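Long-range contacts in RNA pseudouridylate synthase domain-containing protein 4 (Homo sapiens, PDB 5UBA), which isomerises uridine to pseudouridine in mitochondrial RNAs, including 16S ribosomal RNA, a modification needed to assemble a functional mitochondrial ribosome: residues V112-A117 against A254-L259; L235-L240 against R285-M290; M148-S153 against L201-S206; P75-H80 against D97-V102. All coordinates share one frame; numbering follows the deposited sequence.

Contact 1: V112-A117 against A254-L259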
loop_
_atom_site.group_PDB
_atom_site.type_symbol
_atom_site.label_atom_id
_atom_site.label_comp_id
_atom_site.label_asym_id
_atom_site.label_seq_id
_atom_site.Cartn_x
_atom_site.Cartn_y
_atom_site.Cartn_z
ATOM N N VAL A 112 7.774 1.172 -11.901
ATOM C CA VAL A 112 7.408 -0.149 -11.400
ATOM C C VAL A 112 7.152 0.038 -9.901
ATOM O O VAL A 112 8.058 0.469 -9.184
ATOM C CB VAL A 112 8.535 -1.168 -11.592
ATOM C CG1 VAL A 112 8.170 -2.495 -10.928
ATOM C CG2 VAL A 112 8.845 -1.365 -13.070
ATOM N N LYS A 113 5.949 -0.295 -9.451
ATOM C CA LYS A 113 5.524 -0.160 -8.054
ATOM C C LYS A 113 5.295 -1.566 -7.524
ATOM O O LYS A 113 4.428 -2.254 -8.051
ATOM C CB LYS A 113 4.183 0.595 -7.955
ATOM C CG LYS A 113 4.173 2.032 -8.456
ATOM C CD LYS A 113 2.766 2.639 -8.527
ATOM C CE LYS A 113 1.870 2.015 -9.583
ATOM N NZ LYS A 113 0.460 2.468 -9.540
ATOM N N LYS A 114 6.057 -2.000 -6.518
ATOM C CA LYS A 114 5.873 -3.322 -5.898
ATOM C C LYS A 114 5.466 -3.161 -4.443
ATOM O O LYS A 114 6.082 -2.386 -3.722
ATOM C CB LYS A 114 7.154 -4.145 -5.942
ATOM C CG LYS A 114 7.733 -4.411 -7.325
ATOM C CD LYS A 114 6.837 -5.312 -8.155
ATOM C CE LYS A 114 7.570 -5.784 -9.403
ATOM N NZ LYS A 114 6.809 -6.777 -10.213
ATOM N N TYR A 115 4.453 -3.912 -4.032
ATOM C CA TYR A 115 3.965 -3.906 -2.668
ATOM C C TYR A 115 4.037 -5.306 -2.134
ATOM O O TYR A 115 3.933 -6.265 -2.890
ATOM C CB TYR A 115 2.537 -3.423 -2.590
ATOM C CG TYR A 115 2.322 -1.972 -2.912
ATOM C CD1 TYR A 115 2.412 -1.527 -4.215
ATOM C CD2 TYR A 115 1.933 -1.080 -1.916
ATOM C CE1 TYR A 115 2.182 -0.199 -4.532
ATOM C CE2 TYR A 115 1.709 0.251 -2.213
ATOM C CZ TYR A 115 1.809 0.668 -3.520
ATOM O OH TYR A 115 1.573 2.003 -3.825
ATOM N N TRP A 116 4.230 -5.425 -0.838
ATOM C CA TRP A 116 4.143 -6.714 -0.153
ATOM C C TRP A 116 2.983 -6.651 0.811
ATOM O O TRP A 116 2.805 -5.665 1.546
ATOM C CB TRP A 116 5.425 -7.018 0.603
ATOM C CG TRP A 116 6.569 -7.490 -0.262
ATOM C CD1 TRP A 116 6.662 -7.493 -1.633
ATOM C CD2 TRP A 116 7.786 -8.038 0.214
ATOM N NE1 TRP A 116 7.884 -8.003 -2.029
ATOM C CE2 TRP A 116 8.595 -8.337 -0.909
ATOM C CE3 TRP A 116 8.281 -8.302 1.491
ATOM C CZ2 TRP A 116 9.863 -8.892 -0.788
ATOM C CZ3 TRP A 116 9.550 -8.870 1.606
ATOM C CH2 TRP A 116 10.314 -9.169 0.479
ATOM N N ALA A 117 2.198 -7.739 0.856
ATOM C CA ALA A 117 1.071 -7.855 1.763
ATOM C C ALA A 117 1.023 -9.244 2.354
ATOM O O ALA A 117 1.422 -10.213 1.720
ATOM C CB ALA A 117 -0.231 -7.575 1.060
ATOM N N ALA A 254 4.720 -0.634 0.782
ATOM C CA ALA A 254 5.306 -0.216 -0.494
ATOM C C ALA A 254 6.790 -0.576 -0.420
ATOM O O ALA A 254 7.618 0.125 0.184
ATOM C CB ALA A 254 5.087 1.276 -0.712
ATOM N N ARG A 255 7.091 -1.747 -0.978
ATOM C CA ARG A 255 8.392 -2.372 -0.883
ATOM C C ARG A 255 9.427 -1.797 -1.821
ATOM O O ARG A 255 10.602 -1.672 -1.466
ATOM C CB ARG A 255 8.232 -3.875 -1.158
ATOM C CG ARG A 255 9.517 -4.659 -1.232
ATOM C CD ARG A 255 10.200 -4.709 0.096
ATOM N NE ARG A 255 11.276 -5.679 0.066
ATOM C CZ ARG A 255 12.047 -5.965 1.106
ATOM N NH1 ARG A 255 11.871 -5.353 2.276
ATOM N NH2 ARG A 255 12.999 -6.896 0.971
ATOM N N GLN A 256 9.034 -1.555 -3.055
ATOM C CA GLN A 256 9.994 -1.169 -4.073
ATOM C C GLN A 256 9.386 -0.213 -5.092
ATOM O O GLN A 256 8.227 -0.364 -5.462
ATOM C CB GLN A 256 10.481 -2.430 -4.785
ATOM C CG GLN A 256 11.449 -2.233 -5.937
ATOM C CD GLN A 256 11.985 -3.547 -6.452
ATOM O OE1 GLN A 256 11.237 -4.532 -6.558
ATOM N NE2 GLN A 256 13.285 -3.587 -6.773
ATOM N N LEU A 257 10.208 0.720 -5.588
ATOM C CA LEU A 257 9.883 1.568 -6.730
ATOM C C LEU A 257 11.052 1.568 -7.668
ATOM O O LEU A 257 12.179 1.769 -7.217
ATOM C CB LEU A 257 9.681 3.023 -6.301
ATOM C CG LEU A 257 8.401 3.483 -5.665
ATOM C CD1 LEU A 257 8.458 4.990 -5.454
ATOM C CD2 LEU A 257 7.176 3.119 -6.515
ATOM N N ILE A 258 10.815 1.361 -8.958
ATOM C CA ILE A 258 11.897 1.482 -9.942
ATOM C C ILE A 258 11.503 2.655 -10.845
ATOM O O ILE A 258 10.484 2.590 -11.539
ATOM C CB ILE A 258 12.147 0.197 -10.748
ATOM C CG1 ILE A 258 12.337 -1.010 -9.806
ATOM C CG2 ILE A 258 13.369 0.392 -11.656
ATOM C CD1 ILE A 258 12.440 -2.335 -10.538
ATOM N N LEU A 259 12.291 3.730 -10.776
ATOM C CA LEU A 259 12.038 4.963 -11.522
ATOM C C LEU A 259 12.996 4.979 -12.711
ATOM O O LEU A 259 14.181 4.711 -12.541
ATOM C CB LEU A 259 12.351 6.201 -10.677
ATOM C CG LEU A 259 11.463 6.609 -9.518
ATOM C CD1 LEU A 259 12.132 7.734 -8.727
ATOM C CD2 LEU A 259 10.138 7.100 -10.053
#
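Arg-255 lays its guanidinium over one face of the Trp-116 indole. The two planes are 26° apart. Arg-255 CZ stands 4.0 Å from the centroid of the Trp-116 six-membered ring, a cation-pi contact. Further back, Arg-255 CG sits over the five-membered ring as a CH-pi contact. The arginine reaches this face because its CG is anti to the backbone N (chi1 174°) and its chain then bends at chi2 (67°). Trp-116 NE1 is hydrogen-bonded to Glu-190 OE2, which should limit how the indole can turn. Without the indole, as with an alanine here, the Arg-255 guanidinium would probably lose its aromatic platform and Glu-190 its indole donor.

Lys-114 and Gln-256 lie side by side and point the same way. Lys-114 CG is 3.6 Å from Gln-256 OE1, but their polar ends bond elsewhere, to Gln-192 and Asn-270. Val-112 meets Ile-258 on this same face, CB to CB at 4.0 Å. On the other face Lys-113 CG touches Leu-257 CD2 at 3.7 Å, and Tyr-115 CE2 packs on Ala-254 CB at 3.8 Å.

The backbones run antiparallel. Lys-114 N gives a nearly straight bond of 2.9 Å to Gln-256 O. Lys-114 O takes Gln-256 N and, weakly, Arg-255 N, as the register slips by one residue. This is a classic beta bulge in the mixed central sheet of an RluA-family pseudouridine synthase. Tyr-115 comes about 7 Å, side chain to side chain, from Asp-83, the active-site residue assigned by similarity.

Contact 2: L235-L240 against R285-M290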
loop_
_atom_site.group_PDB
_atom_site.type_symbol
_atom_site.label_atom_id
_atom_site.label_comp_id
_atom_site.label_asym_id
_atom_site.label_seq_id
_atom_site.Cartn_x
_atom_site.Cartn_y
_atom_site.Cartn_z
ATOM N N LEU A 235 -5.423 -16.958 14.845
ATOM C CA LEU A 235 -5.356 -16.232 16.120
ATOM C C LEU A 235 -4.320 -16.809 17.080
ATOM O O LEU A 235 -3.580 -16.057 17.733
ATOM C CB LEU A 235 -6.724 -16.145 16.773
ATOM C CG LEU A 235 -7.743 -15.270 16.051
ATOM C CD1 LEU A 235 -9.147 -15.541 16.588
ATOM C CD2 LEU A 235 -7.398 -13.783 16.127
ATOM N N LYS A 236 -4.245 -18.136 17.162
ATOM C CA LYS A 236 -3.279 -18.789 18.034
ATOM C C LYS A 236 -1.837 -18.523 17.594
ATOM O O LYS A 236 -0.982 -18.226 18.422
ATOM C CB LYS A 236 -3.568 -20.296 18.103
ATOM C CG LYS A 236 -2.711 -21.061 19.090
ATOM C CD LYS A 236 -3.303 -22.446 19.335
ATOM C CE LYS A 236 -2.251 -23.533 19.208
ATOM N NZ LYS A 236 -1.129 -23.378 20.176
ATOM N N LYS A 237 -1.573 -18.591 16.287
ATOM C CA LYS A 237 -0.250 -18.219 15.755
ATOM C C LYS A 237 0.127 -16.771 16.104
ATOM O O LYS A 237 1.236 -16.507 16.563
ATOM C CB LYS A 237 -0.199 -18.443 14.245
ATOM C CG LYS A 237 -0.132 -19.901 13.823
ATOM C CD LYS A 237 -0.329 -20.014 12.318
ATOM C CE LYS A 237 -0.146 -21.428 11.812
ATOM N NZ LYS A 237 -0.872 -21.585 10.523
ATOM N N LEU A 238 -0.835 -15.874 15.943
ATOM C CA LEU A 238 -0.608 -14.462 16.238
ATOM C C LEU A 238 -0.549 -14.137 17.718
ATOM O O LEU A 238 -0.088 -13.059 18.065
ATOM C CB LEU A 238 -1.666 -13.581 15.579
ATOM C CG LEU A 238 -1.683 -13.572 14.051
ATOM C CD1 LEU A 238 -2.849 -12.759 13.583
ATOM C CD2 LEU A 238 -0.394 -12.999 13.498
ATOM N N GLY A 239 -1.023 -15.042 18.582
ATOM C CA GLY A 239 -1.059 -14.812 20.017
ATOM C C GLY A 239 -2.137 -13.853 20.469
ATOM O O GLY A 239 -1.942 -13.144 21.472
ATOM N N LEU A 240 -3.267 -13.844 19.766
ATOM C CA LEU A 240 -4.353 -12.887 19.993
ATOM C C LEU A 240 -5.662 -13.577 20.281
ATOM O O LEU A 240 -5.907 -14.665 19.771
ATOM C CB LEU A 240 -4.541 -11.989 18.756
ATOM C CG LEU A 240 -3.427 -10.986 18.473
ATOM C CD1 LEU A 240 -3.620 -10.350 17.098
ATOM C CD2 LEU A 240 -3.393 -9.911 19.552
ATOM N N ARG A 285 5.291 -15.063 13.041
ATOM C CA ARG A 285 4.229 -15.744 13.793
ATOM C C ARG A 285 3.392 -16.644 12.904
ATOM O O ARG A 285 2.941 -17.719 13.330
ATOM C CB ARG A 285 3.312 -14.749 14.516
ATOM C CG ARG A 285 3.961 -13.924 15.618
ATOM C CD ARG A 285 4.733 -14.748 16.601
ATOM N NE ARG A 285 3.944 -15.859 17.122
ATOM C CZ ARG A 285 4.452 -16.818 17.898
ATOM N NH1 ARG A 285 3.670 -17.805 18.326
ATOM N NH2 ARG A 285 5.739 -16.798 18.238
ATOM N N LEU A 286 3.159 -16.206 11.667
ATOM C CA LEU A 286 2.335 -16.937 10.729
ATOM C C LEU A 286 3.114 -18.021 9.972
ATOM O O LEU A 286 2.523 -18.729 9.171
ATOM C CB LEU A 286 1.681 -15.969 9.731
ATOM C CG LEU A 286 0.628 -15.077 10.364
ATOM C CD1 LEU A 286 0.251 -13.967 9.396
ATOM C CD2 LEU A 286 -0.603 -15.841 10.793
ATOM N N ARG A 287 4.405 -18.152 10.244
ATOM C CA ARG A 287 5.295 -19.171 9.656
ATOM C C ARG A 287 5.521 -18.987 8.182
ATOM O O ARG A 287 5.700 -19.948 7.441
ATOM C CB ARG A 287 4.819 -20.580 9.985
ATOM C CG ARG A 287 4.572 -20.735 11.478
ATOM C CD ARG A 287 3.958 -22.062 11.803
ATOM N NE ARG A 287 3.643 -22.121 13.233
ATOM C CZ ARG A 287 3.132 -23.185 13.850
ATOM N NH1 ARG A 287 2.863 -23.119 15.151
ATOM N NH2 ARG A 287 2.859 -24.307 13.166
ATOM N N LEU A 288 5.510 -17.716 7.780
ATOM C CA LEU A 288 5.852 -17.302 6.423
ATOM C C LEU A 288 7.316 -16.948 6.375
ATOM O O LEU A 288 7.900 -16.571 7.384
ATOM C CB LEU A 288 4.995 -16.106 6.018
ATOM C CG LEU A 288 3.498 -16.425 5.939
ATOM C CD1 LEU A 288 2.644 -15.162 5.831
ATOM C CD2 LEU A 288 3.186 -17.363 4.780
ATOM N N GLU A 289 7.914 -17.121 5.208
ATOM C CA GLU A 289 9.323 -16.891 5.003
ATOM C C GLU A 289 9.539 -15.698 4.086
ATOM O O GLU A 289 8.742 -15.430 3.193
ATOM C CB GLU A 289 9.943 -18.126 4.349
ATOM C CG GLU A 289 9.718 -19.411 5.140
ATOM C CD GLU A 289 10.546 -20.577 4.621
ATOM O OE1 GLU A 289 9.988 -21.477 3.941
ATOM O OE2 GLU A 289 11.764 -20.593 4.888
ATOM N N MET A 290 10.662 -15.025 4.267
ATOM C CA MET A 290 11.119 -14.039 3.285
ATOM C C MET A 290 11.533 -14.746 2.001
ATOM O O MET A 290 12.097 -15.847 2.066
ATOM C CB MET A 290 12.317 -13.277 3.831
ATOM C CG MET A 290 12.015 -12.448 5.064
ATOM S SD MET A 290 10.997 -11.027 4.596
ATOM C CE MET A 290 12.279 -9.881 4.081
HETATM O O HOH W 1 -0.093 -19.329 8.620
#
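Two nitrogens of Arg-285 close on a single backbone oxygen, Lys-237 O, in the last turn of helix 232-238. Arg-285 NE donates at 2.8 Å to Lys-237 O, with the N-H at 163°. Arg-285 NH1 adds a longer, more bent bond of 3.3 Å to Lys-237 O. The oxygen lies in the guanidinium plane, at its NE side. Bends at chi2 (-50°) and chi3 (-51°) fold the arginine back to reach it.

The Lys-237 side chain runs extended in the other direction. Its CB packs 3.3 Å from Arg-285 O. Its CE comes over one face of the Arg-287 guanidinium, 4.1 Å from Arg-287 NE, and the two chains cross at about a right angle. Lys-237 NZ gives a bond to a water, which donates in turn to Leu-286 O. Leu-238 CD2 also meets Leu-286 CG at 3.9 Å.

Both helices end here in Schellman motifs, with Gly-239 and Arg-287 at positive phi. A methionine in place of Arg-285 would probably leave Lys-237 O without both of these donors and remove the direct polar tie between the two segments. Carbonyls at a helix C-terminus carry partial negative charge, which a cationic guanidinium is likely to balance. The chemistry therefore implies a polar junction between two helix ends at the surface, backed by one leucine pair.

Contact 3: M148-S153 against L201-S206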
loop_
_atom_site.group_PDB
_atom_site.type_symbol
_atom_site.label_atom_id
_atom_site.label_comp_id
_atom_site.label_asym_id
_atom_site.label_seq_id
_atom_site.Cartn_x
_atom_site.Cartn_y
_atom_site.Cartn_z
ATOM N N MET A 148 -15.462 1.740 -2.458
ATOM C CA MET A 148 -14.960 1.057 -3.664
ATOM C C MET A 148 -15.463 -0.376 -3.749
ATOM O O MET A 148 -15.428 -1.117 -2.760
ATOM C CB MET A 148 -13.426 1.039 -3.686
ATOM C CG MET A 148 -12.753 2.347 -3.314
ATOM S SD MET A 148 -13.236 3.756 -4.321
ATOM C CE MET A 148 -12.694 5.119 -3.307
ATOM N N THR A 149 -15.913 -0.768 -4.942
ATOM C CA THR A 149 -16.335 -2.147 -5.221
ATOM C C THR A 149 -15.895 -2.560 -6.626
ATOM O O THR A 149 -15.447 -1.721 -7.403
ATOM C CB THR A 149 -17.866 -2.284 -5.119
ATOM O OG1 THR A 149 -18.491 -1.272 -5.922
ATOM C CG2 THR A 149 -18.324 -2.136 -3.668
ATOM N N LEU A 150 -16.024 -3.845 -6.941
ATOM C CA LEU A 150 -15.762 -4.337 -8.288
ATOM C C LEU A 150 -16.970 -4.099 -9.179
ATOM O O LEU A 150 -18.103 -4.032 -8.690
ATOM C CB LEU A 150 -15.425 -5.837 -8.279
ATOM C CG LEU A 150 -14.179 -6.238 -7.486
ATOM C CD1 LEU A 150 -13.916 -7.724 -7.615
ATOM C CD2 LEU A 150 -12.979 -5.464 -7.980
ATOM N N SER A 151 -16.717 -4.004 -10.483
ATOM C CA SER A 151 -17.772 -3.808 -11.484
ATOM C C SER A 151 -17.559 -4.810 -12.627
ATOM O O SER A 151 -16.963 -4.469 -13.648
ATOM C CB SER A 151 -17.742 -2.363 -11.971
ATOM O OG SER A 151 -18.659 -2.142 -13.031
ATOM N N PRO A 152 -18.042 -6.063 -12.459
ATOM C CA PRO A 152 -17.803 -7.088 -13.482
ATOM C C PRO A 152 -18.814 -7.044 -14.619
ATOM O O PRO A 152 -19.784 -6.293 -14.562
ATOM C CB PRO A 152 -17.940 -8.412 -12.716
ATOM C CG PRO A 152 -18.385 -8.056 -11.330
ATOM C CD PRO A 152 -18.789 -6.614 -11.319
ATOM N N SER A 153 -18.545 -7.857 -15.638
ATOM C CA SER A 153 -19.357 -7.924 -16.836
ATOM C C SER A 153 -20.735 -8.552 -16.600
ATOM O O SER A 153 -21.659 -8.256 -17.350
ATOM C CB SER A 153 -18.612 -8.692 -17.931
ATOM N N LEU A 201 -5.443 -2.530 -4.645
ATOM C CA LEU A 201 -4.818 -3.767 -4.130
ATOM C C LEU A 201 -5.705 -4.475 -3.121
ATOM O O LEU A 201 -5.854 -5.715 -3.154
ATOM C CB LEU A 201 -3.433 -3.512 -3.513
ATOM C CG LEU A 201 -2.401 -2.885 -4.450
ATOM C CD1 LEU A 201 -1.086 -2.700 -3.727
ATOM C CD2 LEU A 201 -2.230 -3.700 -5.716
ATOM N N ARG A 202 -6.266 -3.692 -2.211
ATOM C CA ARG A 202 -7.146 -4.235 -1.188
ATOM C C ARG A 202 -8.407 -4.829 -1.763
ATOM O O ARG A 202 -8.828 -5.910 -1.349
ATOM C CB ARG A 202 -7.457 -3.162 -0.145
ATOM C CG ARG A 202 -6.237 -2.747 0.643
ATOM C CD ARG A 202 -6.470 -1.444 1.365
ATOM N NE ARG A 202 -7.404 -1.605 2.460
ATOM C CZ ARG A 202 -7.804 -0.616 3.253
ATOM N NH1 ARG A 202 -7.336 0.613 3.066
ATOM N NH2 ARG A 202 -8.668 -0.855 4.236
ATOM N N VAL A 203 -9.012 -4.128 -2.705
ATOM C CA VAL A 203 -10.285 -4.567 -3.317
ATOM C C VAL A 203 -10.031 -5.762 -4.229
ATOM O O VAL A 203 -10.746 -6.769 -4.160
ATOM C CB VAL A 203 -10.973 -3.396 -4.027
ATOM C CG1 VAL A 203 -12.206 -3.837 -4.832
ATOM C CG2 VAL A 203 -11.354 -2.333 -3.002
ATOM N N HIS A 204 -8.991 -5.715 -5.039
ATOM C CA HIS A 204 -8.694 -6.868 -5.885
ATOM C C HIS A 204 -8.373 -8.121 -5.074
ATOM O O HIS A 204 -8.824 -9.217 -5.402
ATOM C CB HIS A 204 -7.564 -6.541 -6.840
ATOM C CG HIS A 204 -8.010 -5.821 -8.067
ATOM N ND1 HIS A 204 -7.118 -5.316 -8.979
ATOM C CD2 HIS A 204 -9.246 -5.597 -8.573
ATOM C CE1 HIS A 204 -7.788 -4.803 -10.002
ATOM N NE2 HIS A 204 -9.081 -4.953 -9.778
ATOM N N LEU A 205 -7.595 -7.995 -4.001
ATOM C CA LEU A 205 -7.284 -9.170 -3.174
ATOM C C LEU A 205 -8.520 -9.713 -2.446
ATOM O O LEU A 205 -8.751 -10.929 -2.421
ATOM C CB LEU A 205 -6.195 -8.834 -2.148
ATOM C CG LEU A 205 -4.769 -8.904 -2.646
ATOM C CD1 LEU A 205 -3.819 -8.261 -1.649
ATOM C CD2 LEU A 205 -4.332 -10.332 -2.928
ATOM N N SER A 206 -9.305 -8.825 -1.835
ATOM C CA SER A 206 -10.446 -9.258 -1.017
ATOM C C SER A 206 -11.563 -9.792 -1.893
ATOM O O SER A 206 -12.009 -10.918 -1.683
ATOM C CB SER A 206 -10.966 -8.135 -0.140
ATOM O OG SER A 206 -12.005 -8.675 0.655
#
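The His-204 imidazole meets Leu-150 at its edge, with Leu-150 CD2 in the ring plane and 3.8 Å from His-204 CD2. Both ring nitrogens are bonded elsewhere: ND1 to Thr-175 and NE2 to Ile-132 O. These two bonds should hold the ring's rotation, so its carbon edge is what it offers to the leucine.

On the helix side Val-203 carries most of the contact. It points at the other segment and spreads its two methyls over it. Val-203 CG1 lies 3.6 Å from Leu-150 CD2, as the two side chains slide past each other in opposite directions. Val-203 CG2 meets Met-148 CB at 4.0 Å. With CG1 anti to the backbone N (chi1 173°), each methyl faces a different residue of 148-153. The Met-148 chain bends at chi2 and leads its sulfur off. No hydrogen bond crosses between the segments, so the join is apolar.

Strand 149-150 pairs with strand 134-135 in a small antiparallel sheet, where Ile-134 touches both Leu-150 and His-204. This two-stranded sheet packs against helix 200-209. Leu-201 and Leu-205 of the helix reach strands 112-120 and 186-193 of the large sheet.

Contact 4: P75-H80 against D97-V102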
loop_
_atom_site.group_PDB
_atom_site.type_symbol
_atom_site.label_atom_id
_atom_site.label_comp_id
_atom_site.label_asym_id
_atom_site.label_seq_id
_atom_site.Cartn_x
_atom_site.Cartn_y
_atom_site.Cartn_z
ATOM N N PRO A 75 9.948 24.394 0.706
ATOM C CA PRO A 75 9.435 23.050 1.044
ATOM C C PRO A 75 9.742 21.970 0.010
ATOM O O PRO A 75 9.858 22.258 -1.182
ATOM C CB PRO A 75 7.922 23.270 1.181
ATOM C CG PRO A 75 7.782 24.734 1.524
ATOM C CD PRO A 75 8.879 25.408 0.771
ATOM N N LEU A 76 9.903 20.738 0.485
ATOM C CA LEU A 76 9.909 19.586 -0.418
ATOM C C LEU A 76 8.525 19.458 -1.050
ATOM O O LEU A 76 7.536 19.990 -0.553
ATOM C CB LEU A 76 10.298 18.322 0.378
ATOM C CG LEU A 76 11.788 18.201 0.667
ATOM C CD1 LEU A 76 12.082 17.358 1.908
ATOM C CD2 LEU A 76 12.526 17.585 -0.516
ATOM N N HIS A 77 8.481 18.772 -2.202
ATOM C CA HIS A 77 7.280 18.536 -2.973
ATOM C C HIS A 77 6.927 17.061 -3.055
ATOM O O HIS A 77 7.791 16.211 -3.277
ATOM C CB HIS A 77 7.507 19.037 -4.398
ATOM C CG HIS A 77 7.802 20.495 -4.453
ATOM N ND1 HIS A 77 6.816 21.441 -4.602
ATOM C CD2 HIS A 77 8.967 21.168 -4.344
ATOM C CE1 HIS A 77 7.363 22.644 -4.576
ATOM N NE2 HIS A 77 8.665 22.508 -4.417
ATOM N N LEU A 78 5.636 16.805 -2.931
ATOM C CA LEU A 78 5.055 15.475 -3.164
ATOM C C LEU A 78 5.197 15.094 -4.637
ATOM O O LEU A 78 5.032 15.943 -5.537
ATOM C CB LEU A 78 3.565 15.468 -2.832
ATOM C CG LEU A 78 3.148 15.734 -1.384
ATOM C CD1 LEU A 78 1.640 15.871 -1.267
ATOM C CD2 LEU A 78 3.693 14.651 -0.459
ATOM N N CYS A 79 5.525 13.822 -4.862
ATOM C CA CYS A 79 5.553 13.228 -6.219
ATOM C C CYS A 79 4.503 12.161 -6.494
ATOM O O CYS A 79 4.282 11.817 -7.647
ATOM C CB CYS A 79 6.916 12.612 -6.444
ATOM S SG CYS A 79 8.283 13.802 -6.410
ATOM N N HIS A 80 3.949 11.568 -5.450
ATOM C CA HIS A 80 2.948 10.512 -5.529
ATOM C C HIS A 80 2.393 10.307 -4.132
ATOM O O HIS A 80 2.930 10.837 -3.154
ATOM C CB HIS A 80 3.546 9.211 -6.072
ATOM C CG HIS A 80 4.569 8.591 -5.182
ATOM N ND1 HIS A 80 4.395 7.333 -4.635
ATOM C CD2 HIS A 80 5.787 9.026 -4.773
ATOM C CE1 HIS A 80 5.475 7.020 -3.939
ATOM N NE2 HIS A 80 6.311 8.044 -3.966
ATOM N N ASP A 97 9.339 21.458 -10.565
ATOM C CA ASP A 97 9.320 20.908 -11.916
ATOM C C ASP A 97 9.743 19.453 -11.915
ATOM O O ASP A 97 9.178 18.653 -12.669
ATOM C CB ASP A 97 10.181 21.730 -12.879
ATOM C CG ASP A 97 9.603 23.101 -13.141
ATOM O OD1 ASP A 97 8.364 23.274 -13.146
ATOM O OD2 ASP A 97 10.403 24.021 -13.346
ATOM N N MET A 98 10.683 19.095 -11.046
ATOM C CA MET A 98 11.054 17.676 -10.900
ATOM C C MET A 98 9.908 16.865 -10.295
ATOM O O MET A 98 9.644 15.727 -10.736
ATOM C CB MET A 98 12.325 17.525 -10.058
ATOM C CG MET A 98 12.799 16.087 -9.873
ATOM S SD MET A 98 13.061 15.209 -11.434
ATOM C CE MET A 98 14.331 16.204 -12.221
ATOM N N ALA A 99 9.204 17.437 -9.305
ATOM C CA ALA A 99 7.995 16.809 -8.774
ATOM C C ALA A 99 7.005 16.537 -9.891
ATOM O O ALA A 99 6.460 15.446 -9.966
ATOM C CB ALA A 99 7.332 17.652 -7.695
ATOM N N HIS A 100 6.799 17.525 -10.769
ATOM C CA HIS A 100 5.890 17.330 -11.899
ATOM C C HIS A 100 6.389 16.238 -12.839
ATOM O O HIS A 100 5.579 15.442 -13.325
ATOM C CB HIS A 100 5.688 18.633 -12.686
ATOM C CG HIS A 100 4.850 19.633 -11.965
ATOM N ND1 HIS A 100 4.786 20.958 -12.346
ATOM C CD2 HIS A 100 4.051 19.512 -10.880
ATOM C CE1 HIS A 100 3.976 21.603 -11.528
ATOM N NE2 HIS A 100 3.517 20.751 -10.629
ATOM N N GLN A 101 7.694 16.199 -13.064
ATOM C CA GLN A 101 8.298 15.162 -13.921
ATOM C C GLN A 101 8.038 13.758 -13.358
ATOM O O GLN A 101 7.595 12.833 -14.069
ATOM C CB GLN A 101 9.782 15.420 -14.076
ATOM C CG GLN A 101 10.457 14.566 -15.122
ATOM C CD GLN A 101 11.939 14.861 -15.236
ATOM O OE1 GLN A 101 12.375 16.001 -15.044
ATOM N NE2 GLN A 101 12.718 13.843 -15.550
ATOM N N VAL A 102 8.240 13.611 -12.058
ATOM C CA VAL A 102 8.003 12.323 -11.408
ATOM C C VAL A 102 6.521 11.951 -11.401
ATOM O O VAL A 102 6.189 10.786 -11.643
ATOM C CB VAL A 102 8.603 12.286 -9.984
ATOM C CG1 VAL A 102 8.334 10.931 -9.327
ATOM C CG2 VAL A 102 10.102 12.498 -10.073
#
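Strand 77-78 is an outermost strand of the four-stranded antiparallel sheet, and here it and the residues just after it pack against helix 96-107. Cys-79 and Ala-99 bring the backbones together, with their CA atoms 5.0 Å apart. The small alanine side chain is consistent with so close an approach.

The Ala-99 methyl points at the strand and meets two groups. Ala-99 CB is 3.6 Å from His-77 CB and also 3.6 Å from Leu-78 O. The histidine thus touches mainly through its root. Leu-78 O accepts a hydrogen bond from Gln-103 NE2, one turn further along the helix.

Cys-79 lies buried across Ala-99 and Val-102, residues one helical turn apart. Its CB meets Val-102 CG1 at 3.6 Å. Its sulfur comes 3.8 Å from Ala-99 CA and 3.9 Å from Val-102 CB. The sulfur is anti to its own carbonyl carbon (chi1 -63°), which turns it to the helix surface between these residues.

The helix lies against the edge strand of this sheet. The sheet order is 31-32, 36-41, 89-93, 77-78, and strand 89-93 leads through a short turn into helix 96-107. His-77 pairs through its backbone with Ala-93 on that neighbouring strand, and Cys-79 also packs on Ala-93.

Leu-78 points away from helix 96-107, and its side chain touches Ile-57 and Thr-58 of helix 57-69. His-80 stacks on Phe-106 near the end of helix 96-107, and its NE2 is bonded to Val-91 N.

How the contacts relate
Contact 1 lies nearest the chain's centre and touches each of the other three. Contact 4 comes first along the chain, and its helix 96-107 leads into strand 112-120 of contact 1; Leu-257 packs on His-80. Contact 3 falls wholly between the two strands of contact 1 in sequence, and Tyr-115 touches Leu-201. Contact 2 alternates with contact 1 along the chain, and Trp-116 meets Met-290. Contacts 2 and 4 have centres about 39 Å apart, on opposite sides of the chain's centre. The central sheet thus links the peripheral helices and the small two-stranded sheet.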